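Long-range contacts in putative general stress protein 26 (PDB 2QEA), which is of unknown function but probably binds a flavin and may act as an oxidoreductase of the pyridoxamine 5'-phosphate oxidase-like kind: residues A[4-12]-A[121-129]; A[36-47]-A[87-97]. All coordinates share one frame; numbering follows the deposited sequence.

In the fold
Contact 1 is the outer of the two along the chain: its helix 2-13 opens the sequence and its strand 114-129 comes late, so both segments of contact 2, 36-47 and 87-97, fall between them. The two share one antiparallel sheet, in which strand 44-49 of contact 2 pairs with strand 114-129 of contact 1. They also touch directly, with Trp10 and Pro121 packing on Gly42. A calcium ion joins them through Asp11 and Asp38, Glu14 completing the protein ligands. Their centres lie about 18 Å apart, so helix 2-13 and helix 90-95 pack at separate places on the family's sheet. Contact 1 is buried, contact 2 superficial.

Contact 1 (A[4-12]-A[121-129]); sequences DLTHEFWDR and PASGEISIT. With CA (calcium ion), chain E.
Leu5 packs on both Ile126 and Ile128 in the buried part of the contact between helix 4-12 and strand 121-129. The side chains of Leu5 and Ile126 run alongside each other, pointing opposite ways, with Leu5 CD2 3.5 Å from Ile126 CG2. One turn on, the Phe9 side chain lies across that of Ile126, its CD1 3.9 Å from Ile126 CD1. Phe9 CG stands anti to the backbone N (chi1 164°), which brings the ring beside Trp10, and Phe9 CE2 sits 3.8 Å above the indole plane, over its centre. Trp10 in turn reaches the start of the strand, where its CH2 is 3.7 Å from Pro121 CG. Leu76, Leu80 and Phe160 also pack around Phe9, the Phe160 ring meeting it edge-to-face.

Toward Arg12 the contact becomes polar and less enclosed. The arginine chain is extended from CG to NE and lays one face of its guanidinium on Ile128 CG2. Its NH1 donates to Thr129 O over 3.0 Å, a bent bond with an N-H...O angle of 131° and the acceptor well out of the guanidinium plane. On the helix itself, Glu8 OE2 forms a salt bridge with Arg12 NE at 2.8 Å, although the hydrogen bond within it is weak; Glu8 CG meanwhile touches Ile128 CG2. Asp11 takes no part in the packing and binds calcium through O and OD1.

The axes of the helix and strand segments approach to 9.4 Å at 73°, an N-terminal helix laid steeply across an antiparallel sheet, consistent with the split-barrel fold of pyridoxamine 5'-phosphate oxidase relatives.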
loop_
_atom_site.group_PDB
_atom_site.type_symbol
_atom_site.label_atom_id
_atom_site.label_comp_id
_atom_site.label_asym_id
_atom_site.label_seq_id
_atom_site.Cartn_x
_atom_site.Cartn_y
_atom_site.Cartn_z
ATOM N N ASP A 4 -2.853 -14.841 -17.049
ATOM C CA ASP A 4 -1.489 -14.286 -17.203
ATOM C C ASP A 4 -1.201 -13.171 -16.191
ATOM O O ASP A 4 -0.094 -13.104 -15.642
ATOM C CB ASP A 4 -1.256 -13.755 -18.629
ATOM C CG ASP A 4 -1.352 -14.842 -19.702
ATOM O OD1 ASP A 4 -1.196 -14.501 -20.894
ATOM O OD2 ASP A 4 -1.587 -16.029 -19.372
ATOM N N LEU A 5 -2.195 -12.307 -15.960
ATOM C CA LEU A 5 -2.095 -11.220 -14.969
ATOM C C LEU A 5 -2.089 -11.794 -13.537
ATOM O O LEU A 5 -1.429 -11.234 -12.659
ATOM C CB LEU A 5 -3.217 -10.185 -15.174
ATOM C CG LEU A 5 -3.115 -8.814 -14.480
ATOM C CD1 LEU A 5 -3.959 -7.769 -15.204
ATOM C CD2 LEU A 5 -3.498 -8.869 -13.010
ATOM N N THR A 6 -2.815 -12.901 -13.317
ATOM C CA THR A 6 -2.838 -13.604 -12.021
ATOM C C THR A 6 -1.469 -14.233 -11.726
ATOM O O THR A 6 -0.961 -14.091 -10.615
ATOM C CB THR A 6 -3.908 -14.730 -11.969
ATOM O OG1 THR A 6 -5.166 -14.233 -12.435
ATOM C CG2 THR A 6 -4.069 -15.263 -10.547
ATOM N N HIS A 7 -0.900 -14.938 -12.713
ATOM C CA HIS A 7 0.442 -15.547 -12.584
ATOM C C HIS A 7 1.511 -14.497 -12.255
ATOM O O HIS A 7 2.357 -14.737 -11.396
ATOM C CB HIS A 7 0.854 -16.331 -13.845
ATOM C CG HIS A 7 0.140 -17.637 -14.015
ATOM N ND1 HIS A 7 -0.829 -17.841 -14.976
ATOM C CD2 HIS A 7 0.261 -18.811 -13.351
ATOM C CE1 HIS A 7 -1.275 -19.081 -14.895
ATOM N NE2 HIS A 7 -0.631 -19.692 -13.916
ATOM N N GLU A 8 1.438 -13.342 -12.923
ATOM C CA GLU A 8 2.375 -12.227 -12.705
ATOM C C GLU A 8 2.226 -11.576 -11.320
ATOM O O GLU A 8 3.207 -11.048 -10.787
ATOM C CB GLU A 8 2.224 -11.171 -13.816
ATOM C CG GLU A 8 3.311 -10.081 -13.876
ATOM C CD GLU A 8 4.709 -10.604 -14.199
ATOM O OE1 GLU A 8 4.866 -11.780 -14.582
ATOM O OE2 GLU A 8 5.671 -9.822 -14.088
ATOM N N PHE A 9 1.009 -11.585 -10.763
ATOM C CA PHE A 9 0.761 -11.090 -9.399
ATOM C C PHE A 9 1.574 -11.921 -8.389
ATOM O O PHE A 9 2.318 -11.355 -7.584
ATOM C CB PHE A 9 -0.747 -11.087 -9.053
ATOM C CG PHE A 9 -1.040 -10.961 -7.578
ATOM C CD1 PHE A 9 -1.090 -9.708 -6.965
ATOM C CD2 PHE A 9 -1.254 -12.106 -6.798
ATOM C CE1 PHE A 9 -1.355 -9.594 -5.593
ATOM C CE2 PHE A 9 -1.511 -12.007 -5.430
ATOM C CZ PHE A 9 -1.566 -10.752 -4.825
ATOM N N TRP A 10 1.425 -13.247 -8.452
ATOM C CA TRP A 10 2.170 -14.178 -7.576
ATOM C C TRP A 10 3.674 -14.139 -7.853
ATOM O O TRP A 10 4.481 -14.326 -6.941
ATOM C CB TRP A 10 1.680 -15.623 -7.724
ATOM C CG TRP A 10 0.267 -15.830 -7.301
ATOM C CD1 TRP A 10 -0.796 -16.099 -8.109
ATOM C CD2 TRP A 10 -0.245 -15.760 -5.968
ATOM N NE1 TRP A 10 -1.939 -16.218 -7.364
ATOM C CE2 TRP A 10 -1.636 -16.014 -6.044
ATOM C CE3 TRP A 10 0.333 -15.515 -4.712
ATOM C CZ2 TRP A 10 -2.463 -16.030 -4.909
ATOM C CZ3 TRP A 10 -0.489 -15.533 -3.576
ATOM C CH2 TRP A 10 -1.876 -15.786 -3.688
ATOM N N ASP A 11 4.025 -13.908 -9.118
ATOM C CA ASP A 11 5.410 -13.789 -9.563
ATOM C C ASP A 11 6.111 -12.633 -8.837
ATOM O O ASP A 11 7.194 -12.827 -8.285
ATOM C CB ASP A 11 5.448 -13.574 -11.089
ATOM C CG ASP A 11 6.827 -13.707 -11.690
ATOM O OD1 ASP A 11 7.821 -13.992 -10.994
ATOM O OD2 ASP A 11 6.943 -13.534 -12.921
ATOM N N ARG A 12 5.478 -11.462 -8.812
ATOM C CA ARG A 12 6.061 -10.265 -8.185
ATOM C C ARG A 12 5.834 -10.108 -6.680
ATOM O O ARG A 12 6.642 -9.443 -6.023
ATOM C CB ARG A 12 5.586 -9.015 -8.915
ATOM C CG ARG A 12 6.032 -8.995 -10.353
ATOM C CD ARG A 12 5.608 -7.730 -11.004
ATOM N NE ARG A 12 6.027 -7.661 -12.403
ATOM C CZ ARG A 12 5.719 -6.666 -13.234
ATOM N NH1 ARG A 12 5.023 -5.608 -12.817
ATOM N NH2 ARG A 12 6.139 -6.716 -14.497
ATOM N N PRO A 121 -6.502 -15.093 -1.226
ATOM C CA PRO A 121 -7.237 -14.111 -2.030
ATOM C C PRO A 121 -8.397 -14.742 -2.816
ATOM O O PRO A 121 -8.253 -15.847 -3.352
ATOM C CB PRO A 121 -6.169 -13.567 -2.995
ATOM C CG PRO A 121 -4.874 -13.948 -2.404
ATOM C CD PRO A 121 -5.135 -15.261 -1.754
ATOM N N ALA A 122 -9.530 -14.040 -2.836
ATOM C CA ALA A 122 -10.734 -14.439 -3.569
ATOM C C ALA A 122 -10.783 -13.677 -4.889
ATOM O O ALA A 122 -10.996 -14.271 -5.949
ATOM C CB ALA A 122 -11.969 -14.137 -2.747
ATOM N N SER A 123 -10.610 -12.357 -4.803
ATOM C CA SER A 123 -10.588 -11.466 -5.970
ATOM C C SER A 123 -9.896 -10.141 -5.653
ATOM O O SER A 123 -9.563 -9.870 -4.498
ATOM C CB SER A 123 -12.013 -11.200 -6.450
ATOM O OG SER A 123 -12.801 -10.661 -5.402
ATOM N N GLY A 124 -9.678 -9.328 -6.681
ATOM C CA GLY A 124 -9.051 -8.018 -6.498
ATOM C C GLY A 124 -8.738 -7.265 -7.775
ATOM O O GLY A 124 -8.642 -7.877 -8.841
ATOM N N GLU A 125 -8.598 -5.941 -7.658
ATOM C CA GLU A 125 -8.239 -5.084 -8.786
ATOM C C GLU A 125 -6.727 -4.920 -8.705
ATOM O O GLU A 125 -6.227 -4.318 -7.752
ATOM C CB GLU A 125 -8.970 -3.741 -8.748
ATOM C CG GLU A 125 -8.824 -2.952 -10.059
ATOM C CD GLU A 125 -9.747 -1.741 -10.188
ATOM O OE1 GLU A 125 -10.666 -1.554 -9.358
ATOM O OE2 GLU A 125 -9.557 -0.972 -11.158
ATOM N N ILE A 126 -6.022 -5.472 -9.699
ATOM C CA ILE A 126 -4.559 -5.524 -9.754
ATOM C C ILE A 126 -3.997 -4.697 -10.913
ATOM O O ILE A 126 -4.543 -4.742 -12.012
ATOM C CB ILE A 126 -4.090 -7.005 -9.968
ATOM C CG1 ILE A 126 -4.579 -7.920 -8.832
ATOM C CG2 ILE A 126 -2.560 -7.105 -10.094
ATOM C CD1 ILE A 126 -4.311 -9.394 -9.079
ATOM N N SER A 127 -2.916 -3.956 -10.651
ATOM C CA SER A 127 -2.167 -3.209 -11.673
ATOM C C SER A 127 -0.723 -3.726 -11.687
ATOM O O SER A 127 -0.106 -3.889 -10.629
ATOM C CB SER A 127 -2.171 -1.706 -11.419
ATOM O OG SER A 127 -3.472 -1.171 -11.535
ATOM N N ILE A 128 -0.221 -4.002 -12.891
ATOM C CA ILE A 128 1.134 -4.490 -13.145
ATOM C C ILE A 128 1.787 -3.428 -14.032
ATOM O O ILE A 128 1.259 -3.151 -15.107
ATOM C CB ILE A 128 1.075 -5.857 -13.886
ATOM C CG1 ILE A 128 0.373 -6.930 -13.038
ATOM C CG2 ILE A 128 2.452 -6.357 -14.274
ATOM C CD1 ILE A 128 1.068 -7.272 -11.736
ATOM N N THR A 129 2.893 -2.823 -13.581
ATOM C CA THR A 129 3.609 -1.775 -14.349
ATOM C C THR A 129 5.110 -2.038 -14.460
ATOM O O THR A 129 5.672 -2.822 -13.703
ATOM C CB THR A 129 3.431 -0.360 -13.730
ATOM O OG1 THR A 129 4.166 -0.259 -12.503
ATOM C CG2 THR A 129 1.957 -0.038 -13.489
HETATM CA CA CA E . 8.942 -14.399 -8.758
HETATM O O HOH W 1 10.960 -12.929 -7.764
#

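Contact 2 (A[36-47]-A[87-97]); sequences TDDDAPGAIWFI and STDREALDEFW. With CA (calcium ion), chain D; CA (calcium ion), chain E.
Helix 90-95 and the residues flanking it pack against strand 44-47 and the calcium-binding loop before it, and Trp45 and Phe96 together carry the centre of the contact. The helix begins two residues after strand 76-87, with Asp89 as its N-cap through a weak bond from Glu91 N to Asp89 OD1. Ala92 CB makes a CH-pi contact over one indole face, 3.7 Å from the centroid of the Trp45 six-membered ring and 13° off its normal. The five-membered ring of Trp45 forms an offset stack with Phe96, the planes 26° apart and the centroids separated by 4.6 Å. Ser87 OG comes to the indole edge in its plane, 3.4 Å from Trp45 CZ3. A CG anti to the carbonyl carbon (chi1 -57°) brings the Phe96 ring between Trp45 and the loop, and its CE1 reaches Thr36 C at 3.6 Å.

Farther along the strand, the Ile47 side chain is set transverse to that of Trp97, with Ile47 CD1 3.5 Å from Trp97 CE3. No hydrogen bond spans the segments, and the association is chiefly apolar and aromatic. Asp37 OD2 and Glu95 OE2 lie 3.0 Å apart, two acceptors on carboxylates steeply turned against each other; such proximity may favour a shared proton or screening by solvent.

Asp37 OD1 also accepts from Asp39 N, closing an Asx turn within a type I turn from Asp37 to Ala40. There Asp38 reaches two calcium ions, OD1 to one at 2.8 Å and OD2 to the other at 2.6 Å, a carboxylate-bridged metal site on a surface loop.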
loop_
_atom_site.group_PDB
_atom_site.type_symbol
_atom_site.label_atom_id
_atom_site.label_comp_id
_atom_site.label_asym_id
_atom_site.label_seq_id
_atom_site.Cartn_x
_atom_site.Cartn_y
_atom_site.Cartn_z
ATOM N N THR A 36 5.528 -15.424 0.622
ATOM C CA THR A 36 4.984 -16.299 -0.426
ATOM C C THR A 36 6.089 -16.991 -1.221
ATOM O O THR A 36 7.275 -16.663 -1.091
ATOM C CB THR A 36 4.077 -15.517 -1.419
ATOM O OG1 THR A 36 4.849 -14.539 -2.128
ATOM C CG2 THR A 36 2.928 -14.822 -0.698
ATOM N N ASP A 37 5.673 -17.972 -2.015
ATOM C CA ASP A 37 6.555 -18.721 -2.909
ATOM C C ASP A 37 5.739 -18.967 -4.179
ATOM O O ASP A 37 4.677 -19.589 -4.107
ATOM C CB ASP A 37 6.990 -20.034 -2.245
ATOM C CG ASP A 37 8.171 -20.709 -2.949
ATOM O OD1 ASP A 37 8.380 -20.527 -4.170
ATOM O OD2 ASP A 37 8.900 -21.450 -2.255
ATOM N N ASP A 38 6.232 -18.482 -5.326
ATOM C CA ASP A 38 5.515 -18.638 -6.616
ATOM C C ASP A 38 5.501 -20.075 -7.180
ATOM O O ASP A 38 4.837 -20.324 -8.184
ATOM C CB ASP A 38 5.913 -17.575 -7.673
ATOM C CG ASP A 38 7.383 -17.613 -8.076
ATOM O OD1 ASP A 38 8.171 -18.446 -7.574
ATOM O OD2 ASP A 38 7.760 -16.751 -8.898
ATOM N N ASP A 39 6.262 -20.990 -6.563
ATOM C CA ASP A 39 6.182 -22.428 -6.870
ATOM C C ASP A 39 4.862 -22.997 -6.321
ATOM O O ASP A 39 4.275 -23.882 -6.941
ATOM C CB ASP A 39 7.369 -23.206 -6.275
ATOM C CG ASP A 39 8.710 -22.832 -6.908
ATOM O OD1 ASP A 39 8.786 -21.846 -7.679
ATOM O OD2 ASP A 39 9.702 -23.538 -6.622
ATOM N N ALA A 40 4.418 -22.482 -5.166
ATOM C CA ALA A 40 3.160 -22.868 -4.510
ATOM C C ALA A 40 2.255 -21.633 -4.291
ATOM O O ALA A 40 2.112 -21.160 -3.156
ATOM C CB ALA A 40 3.462 -23.569 -3.181
ATOM N N PRO A 41 1.656 -21.091 -5.378
ATOM C CA PRO A 41 0.761 -19.934 -5.251
ATOM C C PRO A 41 -0.622 -20.326 -4.722
ATOM O O PRO A 41 -0.978 -21.510 -4.737
ATOM C CB PRO A 41 0.654 -19.425 -6.689
ATOM C CG PRO A 41 0.771 -20.647 -7.508
ATOM C CD PRO A 41 1.760 -21.525 -6.785
ATOM N N GLY A 42 -1.383 -19.329 -4.276
ATOM C CA GLY A 42 -2.742 -19.521 -3.753
ATOM C C GLY A 42 -3.014 -18.836 -2.428
ATOM O O GLY A 42 -4.141 -18.394 -2.199
ATOM N N ALA A 43 -1.999 -18.770 -1.557
ATOM C CA ALA A 43 -2.110 -18.148 -0.229
ATOM C C ALA A 43 -0.933 -17.214 0.092
ATOM O O ALA A 43 0.190 -17.435 -0.374
ATOM C CB ALA A 43 -2.218 -19.229 0.834
ATOM N N ILE A 44 -1.218 -16.175 0.888
ATOM C CA ILE A 44 -0.228 -15.199 1.363
ATOM C C ILE A 44 -0.100 -15.442 2.870
ATOM O O ILE A 44 -1.099 -15.370 3.593
ATOM C CB ILE A 44 -0.650 -13.738 1.089
ATOM C CG1 ILE A 44 -0.958 -13.525 -0.405
ATOM C CG2 ILE A 44 0.453 -12.781 1.544
ATOM C CD1 ILE A 44 -1.429 -12.116 -0.756
ATOM N N TRP A 45 1.126 -15.709 3.330
ATOM C CA TRP A 45 1.403 -16.074 4.728
ATOM C C TRP A 45 1.999 -14.923 5.546
ATOM O O TRP A 45 2.795 -14.139 5.018
ATOM C CB TRP A 45 2.346 -17.279 4.765
ATOM C CG TRP A 45 1.838 -18.452 3.970
ATOM C CD1 TRP A 45 1.979 -18.662 2.625
ATOM C CD2 TRP A 45 1.096 -19.564 4.470
ATOM N NE1 TRP A 45 1.383 -19.844 2.261
ATOM C CE2 TRP A 45 0.830 -20.420 3.373
ATOM C CE3 TRP A 45 0.633 -19.928 5.743
ATOM C CZ2 TRP A 45 0.119 -21.624 3.510
ATOM C CZ3 TRP A 45 -0.075 -21.122 5.882
ATOM C CH2 TRP A 45 -0.326 -21.958 4.768
ATOM N N PHE A 46 1.600 -14.836 6.822
ATOM C CA PHE A 46 2.082 -13.808 7.764
ATOM C C PHE A 46 2.407 -14.422 9.129
ATOM O O PHE A 46 1.647 -15.255 9.624
ATOM C CB PHE A 46 1.029 -12.712 7.980
ATOM C CG PHE A 46 0.530 -12.077 6.714
ATOM C CD1 PHE A 46 1.169 -10.956 6.174
ATOM C CD2 PHE A 46 -0.597 -12.594 6.062
ATOM C CE1 PHE A 46 0.698 -10.360 4.990
ATOM C CE2 PHE A 46 -1.076 -12.014 4.886
ATOM C CZ PHE A 46 -0.430 -10.895 4.344
ATOM N N ILE A 47 3.530 -14.005 9.721
ATOM C CA ILE A 47 3.957 -14.428 11.060
ATOM C C ILE A 47 3.664 -13.239 11.983
ATOM O O ILE A 47 4.203 -12.149 11.767
ATOM C CB ILE A 47 5.462 -14.792 11.104
ATOM C CG1 ILE A 47 5.763 -15.953 10.147
ATOM C CG2 ILE A 47 5.885 -15.172 12.523
ATOM C CD1 ILE A 47 7.229 -16.352 10.090
ATOM N N SER A 87 -3.306 -20.841 11.042
ATOM C CA SER A 87 -2.745 -22.019 10.380
ATOM C C SER A 87 -1.818 -22.737 11.356
ATOM O O SER A 87 -0.963 -22.097 11.974
ATOM C CB SER A 87 -1.983 -21.641 9.116
ATOM O OG SER A 87 -1.552 -22.810 8.439
ATOM N N THR A 88 -2.016 -24.051 11.496
ATOM C CA THR A 88 -1.170 -24.923 12.323
ATOM C C THR A 88 -0.289 -25.803 11.406
ATOM O O THR A 88 0.076 -26.922 11.774
ATOM C CB THR A 88 -2.041 -25.796 13.264
ATOM O OG1 THR A 88 -2.880 -26.657 12.485
ATOM C CG2 THR A 88 -2.907 -24.921 14.167
ATOM N N ASP A 89 0.069 -25.269 10.232
ATOM C CA ASP A 89 0.861 -25.969 9.224
ATOM C C ASP A 89 2.335 -25.723 9.554
ATOM O O ASP A 89 2.861 -24.634 9.296
ATOM C CB ASP A 89 0.483 -25.452 7.816
ATOM C CG ASP A 89 1.162 -26.217 6.670
ATOM O OD1 ASP A 89 1.817 -27.260 6.892
ATOM O OD2 ASP A 89 1.019 -25.761 5.515
ATOM N N ARG A 90 2.982 -26.731 10.147
ATOM C CA ARG A 90 4.412 -26.669 10.505
ATOM C C ARG A 90 5.347 -26.569 9.287
ATOM O O ARG A 90 6.447 -26.023 9.407
ATOM C CB ARG A 90 4.811 -27.873 11.367
ATOM N N GLU A 91 4.907 -27.090 8.134
ATOM C CA GLU A 91 5.672 -27.033 6.872
ATOM C C GLU A 91 5.771 -25.588 6.377
ATOM O O GLU A 91 6.853 -25.133 6.004
ATOM C CB GLU A 91 5.028 -27.895 5.769
ATOM C CG GLU A 91 4.869 -29.401 6.083
ATOM C CD GLU A 91 6.186 -30.146 6.286
ATOM O OE1 GLU A 91 7.247 -29.672 5.820
ATOM O OE2 GLU A 91 6.154 -31.233 6.905
ATOM N N ALA A 92 4.635 -24.886 6.376
ATOM C CA ALA A 92 4.565 -23.471 5.976
ATOM C C ALA A 92 5.305 -22.558 6.960
ATOM O O ALA A 92 5.994 -21.630 6.535
ATOM C CB ALA A 92 3.108 -23.020 5.827
ATOM N N LEU A 93 5.155 -22.831 8.262
ATOM C CA LEU A 93 5.833 -22.073 9.336
ATOM C C LEU A 93 7.356 -22.090 9.175
ATOM O O LEU A 93 7.985 -21.039 9.220
ATOM C CB LEU A 93 5.448 -22.626 10.720
ATOM C CG LEU A 93 6.019 -21.980 11.993
ATOM C CD1 LEU A 93 5.724 -20.486 12.056
ATOM C CD2 LEU A 93 5.469 -22.682 13.226
ATOM N N ASP A 94 7.918 -23.279 8.954
ATOM C CA ASP A 94 9.371 -23.465 8.781
ATOM C C ASP A 94 9.913 -22.885 7.456
ATOM O O ASP A 94 11.046 -22.392 7.421
ATOM C CB ASP A 94 9.734 -24.961 8.904
ATOM C CG ASP A 94 11.245 -25.221 8.968
ATOM O OD1 ASP A 94 12.012 -24.360 9.455
ATOM O OD2 ASP A 94 11.665 -26.320 8.549
ATOM N N GLU A 95 9.118 -22.957 6.385
ATOM C CA GLU A 95 9.512 -22.433 5.061
ATOM C C GLU A 95 9.647 -20.905 5.049
ATOM O O GLU A 95 10.615 -20.376 4.496
ATOM C CB GLU A 95 8.501 -22.857 3.979
ATOM C CG GLU A 95 8.895 -22.508 2.519
ATOM C CD GLU A 95 7.759 -22.714 1.520
ATOM O OE1 GLU A 95 6.858 -23.542 1.774
ATOM O OE2 GLU A 95 7.776 -22.039 0.469
ATOM N N PHE A 96 8.673 -20.217 5.651
ATOM C CA PHE A 96 8.633 -18.741 5.691
ATOM C C PHE A 96 9.268 -18.071 6.926
ATOM O O PHE A 96 9.180 -16.845 7.070
ATOM C CB PHE A 96 7.185 -18.270 5.485
ATOM C CG PHE A 96 6.579 -18.761 4.195
ATOM C CD1 PHE A 96 7.161 -18.420 2.965
ATOM C CD2 PHE A 96 5.435 -19.567 4.194
ATOM C CE1 PHE A 96 6.620 -18.880 1.756
ATOM C CE2 PHE A 96 4.881 -20.035 2.989
ATOM C CZ PHE A 96 5.471 -19.687 1.766
ATOM N N TRP A 97 9.930 -18.854 7.786
ATOM C CA TRP A 97 10.609 -18.324 8.974
ATOM C C TRP A 97 11.938 -17.689 8.539
ATOM O O TRP A 97 12.633 -18.239 7.676
ATOM C CB TRP A 97 10.854 -19.432 10.002
ATOM C CG TRP A 97 11.278 -18.928 11.331
ATOM C CD1 TRP A 97 12.547 -18.878 11.816
ATOM C CD2 TRP A 97 10.430 -18.383 12.349
ATOM N NE1 TRP A 97 12.548 -18.349 13.081
ATOM C CE2 TRP A 97 11.263 -18.034 13.438
ATOM C CE3 TRP A 97 9.045 -18.166 12.457
ATOM C CZ2 TRP A 97 10.761 -17.463 14.624
ATOM C CZ3 TRP A 97 8.537 -17.598 13.643
ATOM C CH2 TRP A 97 9.402 -17.251 14.708
HETATM CA CA CA D . 10.668 -17.646 -6.586
HETATM CA CA CA E . 8.942 -14.399 -8.758
HETATM O O HOH W 1 10.960 -12.929 -7.764
#